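Local coordinates for protein cellulase (Bacillus sp. BG-CS10, PDB 5E09) that probably hydrolyses internal beta-1,4-glucosidic bonds of cellulose, using a glycoside hydrolase family 5 barrel joined to carbohydrate-binding modules, at residues Y111-E114 against H115-E119; H208-M211 against K212-D216; Q326-H329 against N330-A334. All coordinates share one frame; numbering follows the deposited sequence.

Interaction 1 of 3, residues Y111-E114 against H115-E119; sequences YNME and HNYDE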
# COMPACT_ATOMS: atom_id res chain seq x y z
N TYR A 111 -3.59 7.02 -22.93
CA TYR A 111 -3.11 5.70 -23.33
C TYR A 111 -3.10 5.45 -24.85
O TYR A 111 -2.32 4.65 -25.36
CB TYR A 111 -3.99 4.67 -22.62
CG TYR A 111 -3.81 3.21 -22.96
CD1 TYR A 111 -2.88 2.43 -22.27
CD2 TYR A 111 -4.62 2.60 -23.90
CE1 TYR A 111 -2.74 1.08 -22.56
CE2 TYR A 111 -4.48 1.25 -24.19
CZ TYR A 111 -3.54 0.50 -23.51
OH TYR A 111 -3.39 -0.84 -23.79
N ASN A 112 -3.97 6.16 -25.56
CA ASN A 112 -4.25 5.89 -26.97
C ASN A 112 -3.55 6.83 -27.94
O ASN A 112 -4.13 7.21 -28.96
CB ASN A 112 -5.76 5.97 -27.20
CG ASN A 112 -6.41 4.62 -27.21
OD1 ASN A 112 -6.64 4.03 -28.27
ND2 ASN A 112 -6.71 4.09 -26.02
N MSE A 113 -2.32 7.19 -27.65
CA MSE A 113 -1.67 8.25 -28.40
C MSE A 113 -1.15 7.80 -29.75
O MSE A 113 -1.20 8.56 -30.72
CB MSE A 113 -0.53 8.83 -27.58
CG MSE A 113 -0.39 10.30 -27.79
SE MSE A 113 0.91 10.99 -26.58
CE MSE A 113 0.79 12.85 -27.09
N GLU A 114 -0.65 6.57 -29.81
CA GLU A 114 -0.15 5.99 -31.05
C GLU A 114 -1.18 6.08 -32.18
O GLU A 114 -0.84 6.37 -33.33
CB GLU A 114 0.24 4.53 -30.83
CG GLU A 114 0.92 3.86 -32.01
CD GLU A 114 1.47 2.49 -31.66
OE1 GLU A 114 1.36 2.08 -30.48
OE2 GLU A 114 2.02 1.81 -32.56
N HIS A 115 -2.45 5.87 -31.84
CA HIS A 115 -3.50 5.77 -32.85
C HIS A 115 -4.51 6.90 -32.77
O HIS A 115 -5.58 6.82 -33.36
CB HIS A 115 -4.21 4.42 -32.71
CG HIS A 115 -3.30 3.25 -32.85
ND1 HIS A 115 -2.30 3.19 -33.80
CD2 HIS A 115 -3.21 2.09 -32.16
CE1 HIS A 115 -1.64 2.05 -33.69
NE2 HIS A 115 -2.18 1.36 -32.70
N ASN A 116 -4.16 7.96 -32.05
CA ASN A 116 -5.07 9.08 -31.85
C ASN A 116 -4.34 10.38 -31.53
O ASN A 116 -4.93 11.33 -31.02
CB ASN A 116 -6.17 8.70 -30.85
CG ASN A 116 -7.35 9.64 -30.88
OD1 ASN A 116 -7.56 10.36 -31.86
ND2 ASN A 116 -8.12 9.66 -29.80
N TYR A 117 -3.05 10.39 -31.84
CA TYR A 117 -2.13 11.47 -31.45
C TYR A 117 -2.68 12.89 -31.34
O TYR A 117 -2.57 13.51 -30.28
CB TYR A 117 -0.92 11.49 -32.39
CG TYR A 117 0.23 12.30 -31.85
CD1 TYR A 117 1.17 11.73 -31.01
CD2 TYR A 117 0.37 13.65 -32.17
CE1 TYR A 117 2.22 12.47 -30.51
CE2 TYR A 117 1.42 14.40 -31.67
CZ TYR A 117 2.34 13.80 -30.84
OH TYR A 117 3.40 14.53 -30.34
N ASP A 118 -3.24 13.39 -32.43
CA ASP A 118 -3.61 14.80 -32.51
C ASP A 118 -4.67 15.17 -31.47
O ASP A 118 -4.56 16.20 -30.80
CB ASP A 118 -4.10 15.15 -33.91
CG ASP A 118 -3.00 15.01 -34.97
OD1 ASP A 118 -1.81 15.19 -34.63
OD2 ASP A 118 -3.32 14.71 -36.14
N GLU A 119 -5.68 14.32 -31.32
CA GLU A 119 -6.73 14.57 -30.35
C GLU A 119 -6.19 14.52 -28.92
O GLU A 119 -6.50 15.38 -28.10
CB GLU A 119 -7.88 13.57 -30.49
CG GLU A 119 -9.04 13.86 -29.54
CD GLU A 119 -10.08 12.75 -29.52
OE1 GLU A 119 -9.79 11.65 -30.04
OE2 GLU A 119 -11.18 12.98 -28.97
O HOH W 1 -1.94 8.51 -34.27

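Interaction 2 of 3, residues H208-M211 against K212-D216; sequences HQTM and KDLND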
# COMPACT_ATOMS: atom_id res chain seq x y z
N HIS A 208 15.61 10.65 -16.71
CA HIS A 208 16.82 11.43 -16.48
C HIS A 208 17.20 12.25 -17.71
O HIS A 208 17.48 13.45 -17.62
CB HIS A 208 17.97 10.49 -16.09
CG HIS A 208 19.18 11.20 -15.56
ND1 HIS A 208 19.16 12.51 -15.16
CD2 HIS A 208 20.45 10.75 -15.36
CE1 HIS A 208 20.37 12.85 -14.74
NE2 HIS A 208 21.16 11.81 -14.85
N GLN A 209 17.17 11.60 -18.86
CA GLN A 209 17.48 12.25 -20.12
C GLN A 209 16.48 13.36 -20.43
O GLN A 209 16.86 14.46 -20.83
CB GLN A 209 17.53 11.22 -21.26
CG GLN A 209 17.96 11.78 -22.61
CD GLN A 209 19.29 12.52 -22.55
OE1 GLN A 209 19.44 13.59 -23.14
NE2 GLN A 209 20.26 11.95 -21.83
N THR A 210 15.19 13.07 -20.24
CA THR A 210 14.16 14.10 -20.42
C THR A 210 14.45 15.33 -19.57
O THR A 210 14.35 16.47 -20.04
CB THR A 210 12.76 13.57 -20.06
OG1 THR A 210 12.43 12.45 -20.88
CG2 THR A 210 11.70 14.67 -20.24
N MSE A 211 14.84 15.10 -18.33
CA MSE A 211 15.11 16.19 -17.41
C MSE A 211 16.34 16.99 -17.82
O MSE A 211 16.32 18.22 -17.76
CB MSE A 211 15.27 15.66 -15.99
CG MSE A 211 13.93 15.26 -15.43
SE MSE A 211 13.87 14.68 -13.59
CE MSE A 211 11.96 14.88 -13.34
N LYS A 212 17.39 16.30 -18.24
CA LYS A 212 18.57 16.99 -18.74
C LYS A 212 18.20 17.86 -19.95
O LYS A 212 18.67 18.99 -20.07
CB LYS A 212 19.68 16.00 -19.09
CG LYS A 212 20.52 15.60 -17.87
CD LYS A 212 21.79 14.85 -18.25
CE LYS A 212 21.54 13.37 -18.49
NZ LYS A 212 22.81 12.61 -18.65
N ASP A 213 17.33 17.33 -20.81
CA ASP A 213 16.83 18.08 -21.96
C ASP A 213 16.11 19.37 -21.55
O ASP A 213 16.36 20.44 -22.12
CB ASP A 213 15.88 17.22 -22.80
CG ASP A 213 15.41 17.92 -24.06
OD1 ASP A 213 15.83 19.07 -24.31
OD2 ASP A 213 14.62 17.31 -24.81
N LEU A 214 15.22 19.26 -20.57
CA LEU A 214 14.45 20.43 -20.13
C LEU A 214 15.33 21.50 -19.49
O LEU A 214 14.97 22.68 -19.49
CB LEU A 214 13.34 20.00 -19.17
CG LEU A 214 12.34 19.05 -19.83
CD1 LEU A 214 11.21 18.70 -18.88
CD2 LEU A 214 11.79 19.67 -21.11
N ASN A 215 16.47 21.09 -18.94
CA ASN A 215 17.48 22.01 -18.39
C ASN A 215 16.90 23.03 -17.41
O ASN A 215 17.12 24.23 -17.55
CB ASN A 215 18.20 22.73 -19.53
CG ASN A 215 19.54 23.30 -19.11
OD1 ASN A 215 20.13 22.87 -18.11
ND2 ASN A 215 20.04 24.27 -19.86
N ASP A 216 16.14 22.54 -16.43
CA ASP A 216 15.40 23.40 -15.51
C ASP A 216 15.73 23.02 -14.07
O ASP A 216 15.76 21.83 -13.74
CB ASP A 216 13.90 23.27 -15.79
CG ASP A 216 13.07 24.29 -15.03
OD1 ASP A 216 12.93 24.15 -13.80
OD2 ASP A 216 12.53 25.22 -15.67
O HOH W 2 17.20 19.65 -15.58

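Interaction 3 of 3, residues Q326-H329 against N330-A334; sequences QEFH and NMLKA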
# COMPACT_ATOMS: atom_id res chain seq x y z
N GLN A 326 -4.69 2.16 14.29
CA GLN A 326 -3.83 3.08 15.01
C GLN A 326 -2.40 2.56 15.15
O GLN A 326 -1.45 3.34 15.13
CB GLN A 326 -4.41 3.36 16.40
CG GLN A 326 -3.70 4.47 17.15
CD GLN A 326 -3.92 5.83 16.52
OE1 GLN A 326 -5.04 6.18 16.12
NE2 GLN A 326 -2.85 6.62 16.42
N GLU A 327 -2.27 1.25 15.33
CA GLU A 327 -0.97 0.60 15.43
C GLU A 327 -0.14 0.87 14.18
O GLU A 327 1.04 1.24 14.25
CB GLU A 327 -1.18 -0.91 15.65
CG GLU A 327 0.07 -1.72 15.94
CD GLU A 327 -0.25 -3.18 16.24
OE1 GLU A 327 0.38 -3.76 17.14
OE2 GLU A 327 -1.14 -3.75 15.57
N PHE A 328 -0.79 0.69 13.03
CA PHE A 328 -0.21 0.95 11.71
C PHE A 328 0.32 2.38 11.59
O PHE A 328 1.52 2.60 11.30
CB PHE A 328 -1.29 0.67 10.64
CG PHE A 328 -0.88 0.99 9.23
CD1 PHE A 328 0.36 0.61 8.74
CD2 PHE A 328 -1.75 1.65 8.39
CE1 PHE A 328 0.73 0.90 7.44
CE2 PHE A 328 -1.39 1.94 7.08
CZ PHE A 328 -0.15 1.56 6.61
N HIS A 329 -0.54 3.36 11.84
CA HIS A 329 -0.11 4.75 11.71
C HIS A 329 0.95 5.13 12.74
O HIS A 329 1.81 5.96 12.45
CB HIS A 329 -1.28 5.72 11.85
CG HIS A 329 -0.86 7.14 11.69
ND1 HIS A 329 -0.72 8.00 12.76
CD2 HIS A 329 -0.49 7.84 10.59
CE1 HIS A 329 -0.31 9.18 12.32
NE2 HIS A 329 -0.16 9.11 11.01
N ASN A 330 0.89 4.54 13.93
CA ASN A 330 1.93 4.77 14.91
C ASN A 330 3.27 4.28 14.37
O ASN A 330 4.30 4.91 14.58
CB ASN A 330 1.61 4.09 16.24
CG ASN A 330 0.56 4.84 17.05
OD1 ASN A 330 0.05 5.88 16.62
ND2 ASN A 330 0.23 4.31 18.22
N MSE A 331 3.25 3.15 13.67
CA MSE A 331 4.48 2.62 13.09
C MSE A 331 5.01 3.56 12.00
O MSE A 331 6.23 3.80 11.91
CB MSE A 331 4.27 1.21 12.53
CG MSE A 331 5.53 0.61 11.93
SE MSE A 331 7.06 0.61 13.17
CE MSE A 331 6.99 -1.26 13.72
N LEU A 332 4.12 4.10 11.17
CA LEU A 332 4.53 5.07 10.16
C LEU A 332 5.16 6.31 10.81
O LEU A 332 6.26 6.75 10.44
CB LEU A 332 3.35 5.50 9.29
CG LEU A 332 2.56 4.44 8.51
CD1 LEU A 332 1.46 5.12 7.71
CD2 LEU A 332 3.47 3.60 7.60
N LYS A 333 4.44 6.88 11.77
CA LYS A 333 4.84 8.08 12.49
C LYS A 333 6.20 7.90 13.13
O LYS A 333 7.07 8.76 13.02
CB LYS A 333 3.79 8.42 13.55
CG LYS A 333 3.85 9.84 14.09
CD LYS A 333 2.63 10.13 14.96
CE LYS A 333 2.44 11.61 15.19
NZ LYS A 333 1.05 11.93 15.63
N ALA A 334 6.38 6.77 13.81
CA ALA A 334 7.66 6.43 14.41
C ALA A 334 8.75 6.35 13.34
O ALA A 334 9.87 6.84 13.53
CB ALA A 334 7.57 5.11 15.17

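Interaction 1 of 3, residues Y111-E114 against H115-E119
Glu-114 and His-115 send their side chains the same way, side by side, with CG of the glutamate over one face of the imidazole. CG makes the CH-pi contact, 3.9 Å from the ring centroid and displaced toward the rim on the CE1 side. Further out the carboxylate follows the ring as an offset stack, the two planes 28° apart. Glu-114 has CG anti to its amide nitrogen (chi1 -173°) and runs extended, which carries CG and then the carboxylate out alongside the imidazole. Its OE2 stays 4.2 Å from His-115 NE2, so this is stacking rather than a salt bridge. The same OE2 lies close to Asp-155, a neighbour of like charge that would probably raise the proton affinity of one of the two carboxylates.

Four residues apart, Met-113 and Tyr-117 form a Met-aromatic contact. The selenomethionine chain is extended beyond CG and crosses the tyrosine obliquely: SE sits 5.2 Å from the ring centroid, and CE touches CE1 of Tyr-117 at 3.7 Å. This turn links helix 105-110 to helix 117-134, part of the connection from strand 97-100 to strand 142-145 in the family 5 barrel. Met-113 is buried against Phe-166 and Leu-170 of helix 161-181, while Tyr-117 OH bonds Glu-169 on that same helix.

Along the backbone, Asn-116 N gives a weak, nearly straight bond to Met-113 O. A water donates to Glu-114 O at 2.6 Å and accepts from Tyr-117 N at 3.3 Å, bridging the turn. Asn-116 ND2 reaches forward to Glu-119 OE1 at 2.6 Å, with the oxygen near its amide plane but met on the anti side of the carboxylate, tilted 34° from that group's plane.

Interaction 2 of 3, residues H208-M211 against K212-D216
His-208 has CG opposite the amide nitrogen (chi1 -168°), while Lys-212, one turn on, starts at chi1 -84° and bends at chi3 (-83°), bringing CE over the imidazole. The methylene sits almost at the centre of the face, 4.0 Å from the ring centroid, a clear CH-pi contact. Gln-209 crosses the lysine chain at about a right angle, its NE2 3.8 Å from Lys-212 CE.

This is the last part of helix 201-214, the helix of a beta-alpha-beta crossover between barrel strands 190-193 and 219-225. Met-211 and Leu-214 point into the barrel wall, both touching Leu-192. Regular i to i+4 bonds run from Lys-212 N to His-208 O through to Asn-215 N, which reaches Met-211 O at 3.1 Å. Asn-215 then leaves the helix with positive phi. A water carries the pattern one step further, donating to Met-211 O at 2.8 Å and accepting from Asp-216 N at 3.2 Å.

Lys-212 NZ is 4.2 Å from His-208 NE2; with the ammonium so near, a positive charge on the imidazole is likely to be disfavoured, and a neutral ring would suit the methylene packing.

Interaction 3 of 3, residues Q326-H329 against N330-A334
The first turns of helix 326-337, which follows the last barrel strand, 306-311, pair Gln-326 with Asn-330 through both backbone and side chain. Asn-330 N bonds Gln-326 O at 2.9 Å, and Gln-326 NE2 reaches Asn-330 OD1 at 3.0 Å. The bend at chi2 (68°) carries the Gln-326 amide forward, over the next turn, to Asn-330. The two amide planes stand 63° apart: OD1 lies near the plane of the glutamine amide, yet NE2 approaches from above the asparagine carbonyl plane, 36° out of it, missing the lone pairs. With an alanine in place of Asn-330, OD1 is gone, and the Gln-326 amide would probably lose this mate and be freer to turn.

The helix packs on helix 286-302 and also meets the neighbouring X2 module, Met-331 touching Trp-425 and Glu-327 touching His-426. On its buried side Leu-332 lies against one side of Phe-328: CD1 is over that face, 4.1 Å above the plane and toward the rim, while CD2 meets CE1 at 3.9 Å. Phe-293 makes an edge-to-face contact with the same phenyl. His-329, stacked on Trp-323, takes Lys-333 CD obliquely, 4.1 Å from its CE1.

How the interactions relate
All three contacts are local, each between adjoining segments, so none closes a long loop; they follow in series, without nesting or crossing. Interaction 1 comes first, in the turn between helix 105-110 and helix 117-134. Interaction 2 ends helix 201-214, two strands further round the barrel. Helix 161-181 relates them: it covers Met-113 of the first and touches Leu-214 of the second, although their nearest atoms are about 13 Å apart. Interaction 3 lies about 44 Å from interaction 1, centre to centre, on the opposite side of the chain's centre, where helix 326-337 is packed between helix 286-302 and strand 425-432, at the border of barrel and X2 module.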